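Long-range contact in substrate binding periplasmic protein (Ralstonia solanacearum, PDB 3LOP), which probably binds leucine or a related amino acid in the periplasm, as a substrate-binding protein of a transport system: residues Ser7-Leu12 / Arg66-Val71. Residues are numbered along the deposited sequence; the frame is centred on the assembly and turned at random.
Sequences SVIQSL and RDMARV
I9 and M68, the latter a selenomethionine, lie alongside one another and point in opposing senses: I9 reaches from the strand toward the helix while M68 reaches back to the strand backbone. CD1 of I9 lies 3.7 Å from CB of M68, and CG2 of I9 is 3.9 Å from the same CB, so both branches of the isoleucine meet the root of the M68 side chain. Further out, SE of M68 passes 4.0 Å from CB of I9. Branching at CB suits I9 to an extended strand and gives it two arms for the helix; with chi1 at 60° CG1 is flanked by the backbone N and C, and CG2 lies anti to C, where it meets CB of M68.

This is the packing of a parallel alpha/beta sheet in a periplasmic binding protein. Strand 6-12 lies between strands 47-53 and 74-78, and helix 58-71 leads into strand 74-78; residues 66-71 run nearly antiparallel (167°) to residues 7-12, their axes 9.2 Å apart at closest approach. Between the layers, M68 also touches V50, and I9 meets L77.

An unbranched, flexible chain lets M68 run on past I9 and bend at chi3 (-58°), setting CE 3.6 Å from the backbone O of Q10, a van der Waals contact of the methyl group with the carbonyl oxygen. CE also comes within 4.5 Å of CB of S11, which is directed toward the helix, while OG hydrogen-bonds to D54 and N64. At A69 the helix presents its backbone to I9, with N 4.2 Å from CD1.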
# COMPACT_ATOMS: atom_id res chain seq x y z
N SER A 7 -8.91 -20.67 -6.30
CA SER A 7 -9.21 -19.67 -5.29
C SER A 7 -8.03 -18.85 -4.80
O SER A 7 -6.90 -19.33 -4.72
CB SER A 7 -9.90 -20.32 -4.09
OG SER A 7 -11.18 -20.82 -4.45
N VAL A 8 -8.33 -17.59 -4.48
CA VAL A 8 -7.36 -16.64 -3.96
C VAL A 8 -8.06 -15.98 -2.77
O VAL A 8 -9.27 -15.72 -2.82
CB VAL A 8 -7.01 -15.56 -5.01
CG1 VAL A 8 -6.07 -14.53 -4.42
CG2 VAL A 8 -6.37 -16.22 -6.23
N ILE A 9 -7.33 -15.72 -1.70
CA ILE A 9 -7.94 -15.10 -0.53
C ILE A 9 -7.35 -13.75 -0.14
O ILE A 9 -6.24 -13.40 -0.54
CB ILE A 9 -7.87 -16.03 0.71
CG1 ILE A 9 -6.41 -16.34 1.05
CG2 ILE A 9 -8.64 -17.31 0.44
CD1 ILE A 9 -6.25 -17.07 2.38
N GLN A 10 -8.13 -12.99 0.63
CA GLN A 10 -7.73 -11.68 1.11
C GLN A 10 -8.27 -11.48 2.52
O GLN A 10 -9.42 -11.83 2.80
CB GLN A 10 -8.30 -10.55 0.25
CG GLN A 10 -7.62 -10.26 -1.06
CD GLN A 10 -8.16 -8.99 -1.69
OE1 GLN A 10 -9.38 -8.80 -1.78
NE2 GLN A 10 -7.27 -8.10 -2.11
N SER A 11 -7.44 -10.92 3.40
CA SER A 11 -7.88 -10.58 4.74
C SER A 11 -7.50 -9.12 4.81
O SER A 11 -6.33 -8.77 4.63
CB SER A 11 -7.12 -11.36 5.82
OG SER A 11 -7.60 -10.98 7.11
N LEU A 12 -8.48 -8.26 5.03
CA LEU A 12 -8.19 -6.84 5.11
C LEU A 12 -9.31 -6.10 5.82
O LEU A 12 -10.37 -6.67 6.11
CB LEU A 12 -7.95 -6.27 3.70
CG LEU A 12 -8.67 -6.92 2.51
CD1 LEU A 12 -10.17 -6.75 2.67
CD2 LEU A 12 -8.18 -6.31 1.21
N ARG A 66 -5.54 -18.22 8.53
CA ARG A 66 -5.47 -19.64 8.86
C ARG A 66 -6.78 -20.33 8.49
O ARG A 66 -6.77 -21.40 7.87
CB ARG A 66 -5.18 -19.83 10.35
CG ARG A 66 -5.21 -21.29 10.79
CD ARG A 66 -4.65 -21.48 12.19
NE ARG A 66 -3.19 -21.39 12.21
CZ ARG A 66 -2.51 -20.51 12.93
NH1 ARG A 66 -3.14 -19.63 13.69
NH2 ARG A 66 -1.18 -20.51 12.88
N ASP A 67 -7.90 -19.73 8.87
CA ASP A 67 -9.21 -20.31 8.55
C ASP A 67 -9.43 -20.43 7.04
O ASP A 67 -9.82 -21.50 6.55
CB ASP A 67 -10.34 -19.47 9.14
CG ASP A 67 -10.38 -19.50 10.65
OD1 ASP A 67 -9.94 -20.49 11.25
OD2 ASP A 67 -10.89 -18.51 11.25
N MSE A 68 -9.20 -19.35 6.30
CA MSE A 68 -9.40 -19.39 4.86
C MSE A 68 -8.44 -20.33 4.13
O MSE A 68 -8.80 -20.95 3.13
CB MSE A 68 -9.33 -17.96 4.26
CG MSE A 68 -10.72 -17.25 4.15
SE MSE A 68 -10.73 -15.47 3.40
CE MSE A 68 -9.61 -14.91 4.67
N ALA A 69 -7.21 -20.45 4.64
CA ALA A 69 -6.23 -21.33 4.00
C ALA A 69 -6.66 -22.79 4.08
O ALA A 69 -6.28 -23.60 3.24
CB ALA A 69 -4.87 -21.15 4.66
N ARG A 70 -7.45 -23.11 5.09
CA ARG A 70 -7.91 -24.48 5.29
C ARG A 70 -9.23 -24.81 4.61
O ARG A 70 -9.41 -25.93 4.12
CB ARG A 70 -8.03 -24.76 6.79
CG ARG A 70 -6.71 -24.63 7.52
CD ARG A 70 -6.85 -24.93 8.99
NE ARG A 70 -5.56 -24.86 9.67
CZ ARG A 70 -5.37 -25.20 10.94
NH1 ARG A 70 -6.38 -25.63 11.68
NH2 ARG A 70 -4.15 -25.11 11.47
N VAL A 71 -10.14 -23.85 4.57
CA VAL A 71 -11.45 -24.07 3.99
C VAL A 71 -11.62 -23.68 2.52
O VAL A 71 -12.32 -24.36 1.77
CB VAL A 71 -12.54 -23.32 4.80
CG1 VAL A 71 -13.90 -23.51 4.16
CG2 VAL A 71 -12.54 -23.82 6.24